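Peptide amidase (Stenotrophomonas maltophilia, PDB 1M22) probably hydrolyses amide bonds, with peptide amides as the likely substrates, as a member of the amidase signature family of serine hydrolases. Local coordinates at residues A[213-218]-A[332-337]; A[219-224]-A[324-329]; A[306-311]-A[406-411]; A[276-281]-A[412-417]; A[6-11]-A[28-33]. All coordinates share one frame; numbering follows the deposited sequence.

Contacts 1 and 2 share helix 319-340 and lie beside the catalytic region, their centres about 9 Å apart. S218 OG of contact 1 bonds E329 OE1 of contact 2 at 2.6 Å. The side chain of I214 is about 7 Å from that of the catalytic K86, that of Q221 about 10 Å from that of the nucleophile S189, and a bound EPE molecule lies about 3 Å (nearest atoms) from the F219 side chain. Contacts 3 and 4 form a second pair at the far edge of the eleven-stranded sheet, where strands 306-310 and 275-279 are neighbours; their centres are also about 9 Å apart. Contact 5, near the N-terminus, touches none of the others.

Contact 1: A[213-218]-A[332-337]; sequences GIIPIS and AGLERY
I215 lays CG1 over one face of the Y337 ring, 3.9 Å from the centroid and 30° off the ring normal, which is CH-pi geometry. The methylene is displaced toward the phenol end, its nearest ring atom being Y337 CZ at 3.4 Å from I215 CG1. Y337 reaches the loop with CG anti to its backbone N (chi1 170°). Two further apolar pairs flank this one. I215 CG2 meets L334 CD1 at 3.9 Å, the two side chains running alongside each other in the same direction, and P216 CD touches Y337 CB at 3.8 Å.

Residues 213-218 belong to the loop that joins strands 200-203 and 223-228 of the central sheet of this amidase signature fold. I214 turns away from helix 319-340, and its side chain lies about 7 Å from that of the catalytic K86.

Packing against bare backbone is the second kind of contact. G333 lacks a CB, which would crowd P216 CG, so P216 CG can sit 3.5 Å from G333 C. Polar bonding is absent across the interface and runs instead to a third segment: Y337 OH bonds N90 OD1, while the backbones of G213 and I215 bond those of N90 and N88.

Contact 2: A[219-224]-A[324-329]; sequences FSQDTA and TLLLYE
E329 and F219 form the tight part of this contact. The carboxylate lies on one face of the phenyl ring with the two planes 12° apart, E329 CD being 3.4 Å above the ring plane and offset toward its rim. E329 CG adds a CH-pi contact 3.9 Å from the F219 ring centroid. S220 grips the same carboxylate twice. S220 N donates to E329 OE1 at 3.0 Å, meeting it on the syn side but 26° out of the carboxylate plane. S220 OG donates to the syn lone pair of E329 OE2 at 2.7 Å. With S218 OG also on OE1 and Y385 OH on OE2, the buried group has four hydrogen-bonding partners, which is consistent with an ionised carboxylate.

Q221 packs more loosely. Its extended chain brings OE1 to 3.8 Å from L325 CD1 and NE2 to 4.1 Å from L326 CD2, and the amide NH2 bonds T186 O. On the more exposed side, F219 borders a bound EPE molecule whose nearest atom is about 3 Å from the F219 side chain.

The turn at 219-222 leads into strand 223-228, where T223 bonds the backbone of E185 in strand 180-185. Helix 319-340 packs on the turn together with helix 383-407, which contributes Y385 and, to S220 O, R393.

Contact 3: A[306-311]-A[406-411]; sequences VVVPVE and AAHQLD
V310 and H408 reach toward each other tip to tip, while V308 and L410 cross obliquely; these two approaches define the contact. V310 holds CG1 anti to its own carbonyl carbon (chi1 -56°), and that methyl meets the imidazole, lying 4.2 Å from H408 CG. The rotation of the imidazole itself is uncertain, so the evidence rests on CG, whose position does not depend on it. V308 sends its other methyl across: CG2 comes to 4.0 Å from L410 CD2 and, more distantly, to 4.5 Å from H408 CG. The second leucine branch turns to the other valine, L410 CD1 to V310 CG1 at 4.3 Å. L410 thus spreads its two methyls between V308 and V310, with H408 beside it on the solvent-exposed side.

Both valines face the incoming segment because they alternate along strand 306-310 with V307 and P309, whose side chains point away. This strand is an outermost one of the central sheet. The other segment is the end of helix 383-407, closed by a Schellman motif: L410 N bonds L405 O, and Q409 N bonds A406 O weakly, with Q409 at positive phi (46°). The chain then turns through L410 into strand 412-416. R275 of strand 275-279 bonds H408 O, and its backbone N bonds D411 OD1.

No hydrogen bond joins the two segments, and they bury only 164 Å² together. Their cohesion is therefore apolar and without directional bonds; the polar links of H408 and D411 run to R275, and D411 also forms a salt bridge with K472.

Contact 4: A[276-281]-A[412-417]; sequences IGLLQT and ALVAPT
V414 keeps CG1 anti to its carbonyl carbon (chi1 -58°), which sets CG2 between the backbone N and C, and I276 holds CG2 anti to its own N; these torsions place the two branches against each other. I276 CG2 and V414 CG2 are 3.4 Å apart, a close squeeze for two methyl carbons, and the two side chains cross at about a right angle.

The segments are adjacent parallel strands of the central mixed sheet, their short axes 34° apart, with I276 opposite A412, G277 opposite L413 and L278 opposite V414. G277 uses both backbone polar groups: its N donates to A412 O at 3.0 Å, and its O accepts V414 N at 2.9 Å. V414 does likewise, since its O takes the N-H of L279 at 2.9 Å, nearly along the C=O axis. CA-H...O contacts, such as L413 CA to G277 O, fill in between these bonds.

I276, L278, A412 and V414 share one face of the sheet. There V414 lies between two neighbours of the facing strand, with L278 CD1 at 3.9 Å from V414 CG2, and helix 289-302 covers I276 and L278 through L300 and I293. On the opposite face L413 projects beside the bare G277. Further along, L279 CB meets A415 CB at 4.0 Å. The far side of strand 275-279 bonds strand 306-310, which places it between two parallel partners.

Just after strand 275-279, Q280 folds back, donating NE2 to L278 O at 3.0 Å from above the carbonyl plane, 50° out of it.

Contact 5: A[6-11]-A[28-33]; sequences FPYAET and TTLTQA
L30 CD1 lies over one face of the Y8 ring, displaced toward its rim, 3.8 Å from the centroid and 19° off the normal, a CH-pi contact. The opposite face carries P7 CG, likewise toward the rim. Two groups occupy the edge, A33 CB at 3.5 Å from Y8 CE2 and, in the ring plane, F6 CZ. At the phenol end, Y8 OH touches T29 CG2 at 3.6 Å, with the side chains at about a right angle; T29 OG1 instead bonds D26.

F6 adds a smaller share. Its CG is anti to the backbone N (chi1 -167°), and F6 CE1 lies 4.0 Å from A33 CB and 3.8 Å from A33 O. A33 CB is thereby touched by both aromatic side chains. The loop owes its shape to a type I turn from F6 to A9, closed by A9 N to F6 O at 3.1 Å, followed by a type II turn from Y8 to T11. No hydrogen bond crosses to the helix.

The loop, which precedes helix 13-21 in the chain, lies on helix 27-43; helix 13-21 packs on Y8 through R19 and on L30 through L16, and P82 of strand 82-86 also touches L30.

Contact 1: A[213-218]-A[332-337]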
# COMPACT_ATOMS: atom_id res chain seq x y z
N GLY A 213 12.18 -1.87 -10.41
CA GLY A 213 11.06 -2.16 -11.30
C GLY A 213 9.78 -1.45 -10.94
O GLY A 213 8.71 -1.84 -11.40
N ILE A 214 9.87 -0.41 -10.12
CA ILE A 214 8.69 0.36 -9.74
C ILE A 214 8.86 1.82 -10.16
O ILE A 214 9.91 2.42 -9.89
CB ILE A 214 8.46 0.33 -8.20
CG1 ILE A 214 8.34 -1.12 -7.72
CG2 ILE A 214 7.20 1.11 -7.85
CD1 ILE A 214 8.15 -1.25 -6.21
N ILE A 215 7.86 2.38 -10.84
CA ILE A 215 7.91 3.79 -11.24
C ILE A 215 7.99 4.50 -9.90
O ILE A 215 7.10 4.38 -9.06
CB ILE A 215 6.66 4.20 -12.03
CG1 ILE A 215 6.61 3.40 -13.33
CG2 ILE A 215 6.68 5.70 -12.31
CD1 ILE A 215 5.42 3.71 -14.22
N PRO A 216 9.06 5.28 -9.69
CA PRO A 216 9.25 5.98 -8.43
C PRO A 216 8.76 7.40 -8.21
O PRO A 216 8.20 8.05 -9.09
CB PRO A 216 10.75 5.94 -8.28
CG PRO A 216 11.17 6.31 -9.70
CD PRO A 216 10.23 5.46 -10.57
N ILE A 217 8.97 7.83 -6.98
CA ILE A 217 8.75 9.20 -6.56
C ILE A 217 10.01 9.50 -5.76
O ILE A 217 10.84 10.29 -6.19
CB ILE A 217 7.53 9.43 -5.64
CG1 ILE A 217 6.22 9.24 -6.41
CG2 ILE A 217 7.58 10.88 -5.11
CD1 ILE A 217 4.98 9.48 -5.57
N SER A 218 10.20 8.79 -4.65
CA SER A 218 11.34 9.02 -3.76
C SER A 218 12.13 7.78 -3.32
O SER A 218 11.57 6.86 -2.72
CB SER A 218 10.82 9.74 -2.51
OG SER A 218 11.76 9.73 -1.45
N ALA A 332 15.08 12.89 -10.56
CA ALA A 332 16.21 11.98 -10.69
C ALA A 332 15.77 10.53 -10.85
O ALA A 332 16.23 9.83 -11.76
CB ALA A 332 17.12 12.12 -9.47
N GLY A 333 14.87 10.08 -9.98
CA GLY A 333 14.40 8.71 -10.04
C GLY A 333 13.59 8.36 -11.27
O GLY A 333 13.79 7.30 -11.87
N LEU A 334 12.67 9.24 -11.66
CA LEU A 334 11.84 8.97 -12.82
C LEU A 334 12.68 8.87 -14.09
O LEU A 334 12.48 7.97 -14.91
CB LEU A 334 10.77 10.05 -13.00
CG LEU A 334 9.80 9.77 -14.15
CD1 LEU A 334 8.98 8.51 -13.84
CD2 LEU A 334 8.88 10.97 -14.34
N GLU A 335 13.62 9.80 -14.26
CA GLU A 335 14.45 9.77 -15.45
C GLU A 335 15.35 8.53 -15.45
O GLU A 335 15.59 7.94 -16.50
CB GLU A 335 15.24 11.07 -15.58
CG GLU A 335 14.32 12.30 -15.59
CD GLU A 335 14.96 13.55 -16.16
OE1 GLU A 335 16.15 13.80 -15.88
OE2 GLU A 335 14.25 14.30 -16.86
N ARG A 336 15.83 8.12 -14.28
CA ARG A 336 16.67 6.93 -14.20
C ARG A 336 15.81 5.72 -14.59
O ARG A 336 16.26 4.84 -15.33
CB ARG A 336 17.22 6.73 -12.78
CG ARG A 336 18.06 5.46 -12.62
CD ARG A 336 18.82 5.44 -11.29
NE ARG A 336 17.93 5.32 -10.14
CZ ARG A 336 17.33 4.20 -9.76
NH1 ARG A 336 17.51 3.08 -10.46
NH2 ARG A 336 16.54 4.19 -8.70
N TYR A 337 14.58 5.68 -14.10
CA TYR A 337 13.67 4.58 -14.42
C TYR A 337 13.39 4.52 -15.92
O TYR A 337 13.43 3.45 -16.52
CB TYR A 337 12.36 4.73 -13.62
CG TYR A 337 11.26 3.78 -14.05
CD1 TYR A 337 10.51 4.03 -15.19
CD2 TYR A 337 11.00 2.60 -13.34
CE1 TYR A 337 9.52 3.15 -15.62
CE2 TYR A 337 10.02 1.71 -13.76
CZ TYR A 337 9.28 1.99 -14.91
OH TYR A 337 8.32 1.13 -15.36

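Contact 2: A[219-224]-A[324-329]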
# COMPACT_ATOMS: atom_id res chain seq x y z
N PHE A 219 13.43 7.75 -3.60
CA PHE A 219 14.19 6.59 -3.15
C PHE A 219 14.34 6.62 -1.63
O PHE A 219 14.58 5.59 -1.00
CB PHE A 219 15.56 6.52 -3.84
CG PHE A 219 16.38 7.77 -3.73
CD1 PHE A 219 16.98 8.13 -2.53
CD2 PHE A 219 16.58 8.58 -4.85
CE1 PHE A 219 17.76 9.28 -2.45
CE2 PHE A 219 17.36 9.72 -4.77
CZ PHE A 219 17.96 10.08 -3.57
N SER A 220 14.17 7.79 -1.03
CA SER A 220 14.27 7.90 0.42
C SER A 220 13.04 7.36 1.16
O SER A 220 13.18 6.83 2.27
CB SER A 220 14.48 9.36 0.84
OG SER A 220 15.76 9.83 0.44
N GLN A 221 11.86 7.48 0.56
CA GLN A 221 10.62 7.07 1.22
C GLN A 221 9.81 5.96 0.57
O GLN A 221 9.00 5.32 1.23
CB GLN A 221 9.72 8.30 1.40
CG GLN A 221 10.41 9.43 2.16
CD GLN A 221 9.56 10.68 2.36
OE1 GLN A 221 10.08 11.72 2.75
NE2 GLN A 221 8.26 10.58 2.10
N ASP A 222 10.01 5.73 -0.73
CA ASP A 222 9.24 4.73 -1.46
C ASP A 222 9.38 3.29 -1.00
O ASP A 222 10.46 2.83 -0.66
CB ASP A 222 9.65 4.70 -2.94
CG ASP A 222 9.09 5.85 -3.76
OD1 ASP A 222 8.56 6.83 -3.20
OD2 ASP A 222 9.20 5.75 -5.00
N THR A 223 8.26 2.58 -1.00
CA THR A 223 8.28 1.15 -0.72
C THR A 223 6.97 0.50 -1.08
O THR A 223 5.90 1.09 -0.94
CB THR A 223 8.61 0.78 0.74
OG1 THR A 223 8.71 -0.65 0.84
CG2 THR A 223 7.53 1.28 1.69
N ALA A 224 7.07 -0.72 -1.59
CA ALA A 224 5.90 -1.50 -1.91
C ALA A 224 5.49 -2.15 -0.59
O ALA A 224 6.29 -2.23 0.35
CB ALA A 224 6.23 -2.57 -2.94
N THR A 324 10.60 19.34 -0.54
CA THR A 324 11.82 19.55 -1.28
C THR A 324 12.48 18.26 -1.74
O THR A 324 12.80 18.10 -2.92
CB THR A 324 12.84 20.35 -0.44
OG1 THR A 324 12.31 21.65 -0.16
CG2 THR A 324 14.16 20.49 -1.18
N LEU A 325 12.68 17.31 -0.83
CA LEU A 325 13.35 16.07 -1.21
C LEU A 325 12.55 15.28 -2.25
O LEU A 325 13.13 14.65 -3.13
CB LEU A 325 13.66 15.22 0.03
CG LEU A 325 12.57 14.43 0.74
CD1 LEU A 325 12.41 13.07 0.08
CD2 LEU A 325 12.95 14.26 2.20
N LEU A 326 11.22 15.30 -2.15
CA LEU A 326 10.40 14.57 -3.10
C LEU A 326 10.54 15.13 -4.52
O LEU A 326 10.62 14.37 -5.48
CB LEU A 326 8.92 14.61 -2.69
CG LEU A 326 8.55 13.88 -1.39
CD1 LEU A 326 7.06 14.00 -1.15
CD2 LEU A 326 8.96 12.42 -1.49
N LEU A 327 10.57 16.45 -4.65
CA LEU A 327 10.72 17.07 -5.97
C LEU A 327 12.04 16.68 -6.62
O LEU A 327 12.07 16.28 -7.78
CB LEU A 327 10.62 18.59 -5.85
CG LEU A 327 9.24 19.16 -5.49
CD1 LEU A 327 9.37 20.63 -5.11
CD2 LEU A 327 8.30 18.99 -6.67
N TYR A 328 13.13 16.78 -5.87
CA TYR A 328 14.44 16.42 -6.40
C TYR A 328 14.55 14.94 -6.74
O TYR A 328 15.04 14.58 -7.81
CB TYR A 328 15.54 16.78 -5.40
CG TYR A 328 15.94 18.24 -5.39
CD1 TYR A 328 15.14 19.20 -4.79
CD2 TYR A 328 17.15 18.65 -5.96
CE1 TYR A 328 15.52 20.55 -4.76
CE2 TYR A 328 17.54 19.99 -5.94
CZ TYR A 328 16.72 20.93 -5.34
OH TYR A 328 17.11 22.25 -5.30
N GLU A 329 14.11 14.09 -5.82
CA GLU A 329 14.21 12.66 -6.04
C GLU A 329 13.28 12.16 -7.14
O GLU A 329 13.60 11.20 -7.83
CB GLU A 329 13.98 11.92 -4.72
CG GLU A 329 15.07 12.21 -3.70
CD GLU A 329 14.95 11.40 -2.43
OE1 GLU A 329 14.10 10.48 -2.37
OE2 GLU A 329 15.72 11.67 -1.48

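Contact 3: A[306-311]-A[406-411]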
# COMPACT_ATOMS: atom_id res chain seq x y z
N VAL A 306 0.11 -1.88 27.89
CA VAL A 306 -0.02 -0.66 28.65
C VAL A 306 -0.18 0.40 27.56
O VAL A 306 0.58 0.41 26.59
CB VAL A 306 1.24 -0.35 29.48
CG1 VAL A 306 1.12 1.04 30.09
CG2 VAL A 306 1.41 -1.40 30.57
N VAL A 307 -1.19 1.25 27.70
CA VAL A 307 -1.43 2.30 26.72
C VAL A 307 -1.39 3.65 27.41
O VAL A 307 -2.15 3.90 28.35
CB VAL A 307 -2.81 2.13 26.03
CG1 VAL A 307 -3.03 3.25 25.02
CG2 VAL A 307 -2.89 0.78 25.34
N VAL A 308 -0.49 4.51 26.97
CA VAL A 308 -0.36 5.83 27.56
C VAL A 308 -0.43 6.92 26.50
O VAL A 308 0.06 6.75 25.38
CB VAL A 308 0.97 5.98 28.33
CG1 VAL A 308 1.01 5.00 29.49
CG2 VAL A 308 2.14 5.75 27.39
N PRO A 309 -1.06 8.05 26.83
CA PRO A 309 -1.18 9.16 25.88
C PRO A 309 0.16 9.86 25.72
O PRO A 309 0.82 10.18 26.71
CB PRO A 309 -2.23 10.05 26.53
CG PRO A 309 -1.95 9.87 27.99
CD PRO A 309 -1.74 8.37 28.10
N VAL A 310 0.56 10.10 24.47
CA VAL A 310 1.82 10.76 24.21
C VAL A 310 1.72 11.66 22.98
O VAL A 310 0.82 11.51 22.16
CB VAL A 310 2.97 9.74 23.97
CG1 VAL A 310 3.09 8.79 25.15
CG2 VAL A 310 2.71 8.96 22.68
N GLU A 311 2.64 12.61 22.88
CA GLU A 311 2.68 13.52 21.76
C GLU A 311 3.94 13.22 20.95
O GLU A 311 5.01 12.98 21.52
CB GLU A 311 2.71 14.98 22.23
CG GLU A 311 1.45 15.42 22.95
CD GLU A 311 1.49 16.89 23.32
OE1 GLU A 311 2.39 17.30 24.08
OE2 GLU A 311 0.61 17.65 22.84
N ALA A 406 11.27 6.21 22.94
CA ALA A 406 12.23 6.20 24.04
C ALA A 406 11.72 6.88 25.31
O ALA A 406 12.01 6.42 26.41
CB ALA A 406 13.53 6.86 23.60
N ALA A 407 10.96 7.96 25.15
CA ALA A 407 10.45 8.71 26.30
C ALA A 407 9.61 7.90 27.29
O ALA A 407 9.61 8.19 28.48
CB ALA A 407 9.66 9.92 25.83
N HIS A 408 8.90 6.89 26.80
CA HIS A 408 8.06 6.06 27.66
C HIS A 408 8.34 4.57 27.46
O HIS A 408 7.54 3.72 27.86
CB HIS A 408 6.58 6.34 27.38
CG HIS A 408 6.13 7.70 27.81
ND1 HIS A 408 5.65 7.96 29.07
CD2 HIS A 408 6.10 8.88 27.15
CE1 HIS A 408 5.35 9.24 29.17
NE2 HIS A 408 5.61 9.82 28.02
N GLN A 409 9.50 4.27 26.88
CA GLN A 409 9.92 2.91 26.58
C GLN A 409 8.77 2.14 25.93
O GLN A 409 8.30 1.12 26.45
CB GLN A 409 10.40 2.18 27.84
CG GLN A 409 11.24 0.95 27.49
CD GLN A 409 11.82 0.25 28.70
OE1 GLN A 409 12.44 0.88 29.56
NE2 GLN A 409 11.64 -1.06 28.76
N LEU A 410 8.34 2.64 24.78
CA LEU A 410 7.24 2.06 24.03
C LEU A 410 7.69 1.14 22.90
O LEU A 410 8.80 1.25 22.38
CB LEU A 410 6.38 3.18 23.44
CG LEU A 410 5.91 4.25 24.43
CD1 LEU A 410 5.27 5.39 23.67
CD2 LEU A 410 4.93 3.63 25.42
N ASP A 411 6.79 0.23 22.53
CA ASP A 411 7.03 -0.71 21.44
C ASP A 411 6.43 -0.20 20.14
O ASP A 411 6.88 -0.56 19.06
CB ASP A 411 6.40 -2.06 21.77
CG ASP A 411 7.06 -2.73 22.94
OD1 ASP A 411 6.47 -2.75 24.04
OD2 ASP A 411 8.19 -3.23 22.75

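Contact 4: A[276-281]-A[412-417]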
# COMPACT_ATOMS: atom_id res chain seq x y z
N ILE A 276 2.35 0.76 24.55
CA ILE A 276 1.90 1.53 23.40
C ILE A 276 1.60 2.98 23.73
O ILE A 276 1.02 3.29 24.77
CB ILE A 276 0.62 0.89 22.80
CG1 ILE A 276 0.93 -0.51 22.29
CG2 ILE A 276 0.05 1.77 21.69
CD1 ILE A 276 -0.30 -1.27 21.81
N GLY A 277 1.99 3.87 22.82
CA GLY A 277 1.71 5.28 23.00
C GLY A 277 0.59 5.71 22.08
O GLY A 277 0.70 5.57 20.85
N LEU A 278 -0.51 6.21 22.65
CA LEU A 278 -1.64 6.68 21.85
C LEU A 278 -1.37 8.14 21.51
O LEU A 278 -1.38 9.00 22.40
CB LEU A 278 -2.94 6.55 22.65
CG LEU A 278 -4.21 7.10 21.98
CD1 LEU A 278 -4.45 6.41 20.65
CD2 LEU A 278 -5.39 6.89 22.92
N LEU A 279 -1.13 8.41 20.24
CA LEU A 279 -0.81 9.76 19.79
C LEU A 279 -1.93 10.78 19.96
O LEU A 279 -3.05 10.58 19.49
CB LEU A 279 -0.34 9.73 18.33
CG LEU A 279 0.95 8.92 18.11
CD1 LEU A 279 1.28 8.89 16.63
CD2 LEU A 279 2.09 9.54 18.90
N GLN A 280 -1.61 11.87 20.63
CA GLN A 280 -2.56 12.94 20.88
C GLN A 280 -2.54 13.98 19.77
O GLN A 280 -1.58 14.74 19.63
CB GLN A 280 -2.25 13.61 22.22
CG GLN A 280 -2.23 12.64 23.39
CD GLN A 280 -3.57 11.99 23.63
OE1 GLN A 280 -4.54 12.66 23.99
NE2 GLN A 280 -3.65 10.68 23.41
N THR A 281 -3.61 14.01 18.98
CA THR A 281 -3.75 14.97 17.89
C THR A 281 -5.24 15.23 17.74
O THR A 281 -6.06 14.50 18.29
CB THR A 281 -3.21 14.44 16.54
OG1 THR A 281 -4.17 13.55 15.95
CG2 THR A 281 -1.88 13.72 16.72
N ALA A 412 5.41 0.64 20.26
CA ALA A 412 4.75 1.19 19.09
C ALA A 412 3.91 2.40 19.46
O ALA A 412 3.62 2.66 20.63
CB ALA A 412 3.87 0.14 18.44
N LEU A 413 3.55 3.16 18.43
CA LEU A 413 2.70 4.32 18.57
C LEU A 413 1.44 3.97 17.78
O LEU A 413 1.52 3.34 16.73
CB LEU A 413 3.36 5.55 17.95
CG LEU A 413 4.74 5.91 18.51
CD1 LEU A 413 5.34 7.07 17.73
CD2 LEU A 413 4.61 6.26 19.98
N VAL A 414 0.28 4.36 18.30
CA VAL A 414 -0.97 4.09 17.60
C VAL A 414 -1.83 5.33 17.54
O VAL A 414 -1.68 6.26 18.34
CB VAL A 414 -1.78 2.95 18.27
CG1 VAL A 414 -0.95 1.68 18.31
CG2 VAL A 414 -2.23 3.37 19.66
N ALA A 415 -2.74 5.35 16.57
CA ALA A 415 -3.64 6.48 16.38
C ALA A 415 -4.61 6.12 15.27
O ALA A 415 -4.41 5.14 14.56
CB ALA A 415 -2.84 7.71 15.95
N PRO A 416 -5.70 6.89 15.14
CA PRO A 416 -6.63 6.57 14.06
C PRO A 416 -5.79 6.86 12.81
O PRO A 416 -4.99 7.80 12.82
CB PRO A 416 -7.74 7.60 14.23
CG PRO A 416 -7.70 7.92 15.70
CD PRO A 416 -6.22 7.98 15.98
N THR A 417 -5.95 6.08 11.75
CA THR A 417 -5.15 6.30 10.55
C THR A 417 -5.50 7.61 9.84
O THR A 417 -4.61 8.38 9.48
CB THR A 417 -5.34 5.12 9.57
OG1 THR A 417 -5.05 3.90 10.26
CG2 THR A 417 -4.41 5.26 8.37

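Contact 5: A[6-11]-A[28-33]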
# COMPACT_ATOMS: atom_id res chain seq x y z
N PHE A 6 -20.42 -14.77 -2.69
CA PHE A 6 -19.12 -15.19 -3.22
C PHE A 6 -18.51 -16.24 -2.29
O PHE A 6 -18.22 -15.96 -1.13
CB PHE A 6 -18.21 -13.97 -3.34
CG PHE A 6 -16.97 -14.20 -4.15
CD1 PHE A 6 -17.05 -14.68 -5.45
CD2 PHE A 6 -15.71 -13.92 -3.62
CE1 PHE A 6 -15.90 -14.87 -6.22
CE2 PHE A 6 -14.56 -14.10 -4.38
CZ PHE A 6 -14.66 -14.58 -5.68
N PRO A 7 -18.30 -17.46 -2.81
CA PRO A 7 -17.73 -18.58 -2.05
C PRO A 7 -16.35 -18.38 -1.44
O PRO A 7 -15.93 -19.14 -0.58
CB PRO A 7 -17.76 -19.73 -3.06
CG PRO A 7 -17.56 -19.02 -4.36
CD PRO A 7 -18.48 -17.83 -4.22
N TYR A 8 -15.63 -17.35 -1.88
CA TYR A 8 -14.29 -17.10 -1.36
C TYR A 8 -14.19 -15.78 -0.62
O TYR A 8 -13.11 -15.37 -0.21
CB TYR A 8 -13.28 -17.14 -2.51
CG TYR A 8 -13.47 -18.35 -3.39
CD1 TYR A 8 -13.29 -19.64 -2.89
CD2 TYR A 8 -13.90 -18.21 -4.71
CE1 TYR A 8 -13.55 -20.76 -3.68
CE2 TYR A 8 -14.16 -19.32 -5.51
CZ TYR A 8 -13.98 -20.59 -4.98
OH TYR A 8 -14.26 -21.69 -5.76
N ALA A 9 -15.33 -15.12 -0.43
CA ALA A 9 -15.34 -13.84 0.26
C ALA A 9 -14.76 -13.96 1.67
O ALA A 9 -15.09 -14.88 2.42
CB ALA A 9 -16.76 -13.30 0.32
N GLU A 10 -13.88 -13.02 2.00
CA GLU A 10 -13.25 -12.97 3.32
C GLU A 10 -12.45 -14.20 3.71
O GLU A 10 -12.18 -14.42 4.89
CB GLU A 10 -14.31 -12.71 4.40
CG GLU A 10 -15.21 -11.51 4.13
CD GLU A 10 -14.42 -10.23 3.91
OE1 GLU A 10 -13.62 -9.86 4.80
OE2 GLU A 10 -14.61 -9.59 2.85
N THR A 11 -12.06 -15.01 2.72
CA THR A 11 -11.29 -16.22 3.01
C THR A 11 -9.79 -15.93 2.99
O THR A 11 -9.26 -15.43 2.00
CB THR A 11 -11.61 -17.33 1.99
OG1 THR A 11 -13.02 -17.53 1.94
CG2 THR A 11 -10.93 -18.63 2.39
N THR A 28 -7.13 -22.56 -10.97
CA THR A 28 -7.93 -22.09 -12.09
C THR A 28 -9.35 -21.72 -11.68
O THR A 28 -9.91 -20.74 -12.16
CB THR A 28 -7.96 -23.11 -13.25
OG1 THR A 28 -8.44 -24.37 -12.78
CG2 THR A 28 -6.57 -23.29 -13.84
N THR A 29 -9.94 -22.51 -10.78
CA THR A 29 -11.29 -22.23 -10.31
C THR A 29 -11.31 -20.91 -9.54
O THR A 29 -12.16 -20.04 -9.77
CB THR A 29 -11.81 -23.35 -9.40
OG1 THR A 29 -11.87 -24.58 -10.14
CG2 THR A 29 -13.20 -23.03 -8.88
N LEU A 30 -10.36 -20.75 -8.63
CA LEU A 30 -10.26 -19.54 -7.82
C LEU A 30 -9.99 -18.32 -8.70
O LEU A 30 -10.64 -17.28 -8.56
CB LEU A 30 -9.14 -19.71 -6.78
CG LEU A 30 -8.91 -18.58 -5.78
CD1 LEU A 30 -10.19 -18.27 -5.02
CD2 LEU A 30 -7.81 -19.00 -4.81
N THR A 31 -9.04 -18.47 -9.62
CA THR A 31 -8.69 -17.39 -10.53
C THR A 31 -9.87 -16.96 -11.40
O THR A 31 -10.16 -15.77 -11.52
CB THR A 31 -7.50 -17.81 -11.43
OG1 THR A 31 -6.34 -18.01 -10.61
CG2 THR A 31 -7.20 -16.75 -12.47
N GLN A 32 -10.57 -17.93 -12.00
CA GLN A 32 -11.70 -17.58 -12.84
C GLN A 32 -12.84 -16.97 -12.02
O GLN A 32 -13.59 -16.14 -12.53
CB GLN A 32 -12.18 -18.81 -13.62
CG GLN A 32 -11.09 -19.38 -14.53
CD GLN A 32 -11.63 -20.23 -15.66
OE1 GLN A 32 -11.92 -19.73 -16.75
NE2 GLN A 32 -11.78 -21.52 -15.41
N ALA A 33 -12.96 -17.37 -10.76
CA ALA A 33 -14.00 -16.82 -9.89
C ALA A 33 -13.74 -15.33 -9.68
O ALA A 33 -14.65 -14.51 -9.74
CB ALA A 33 -14.02 -17.54 -8.56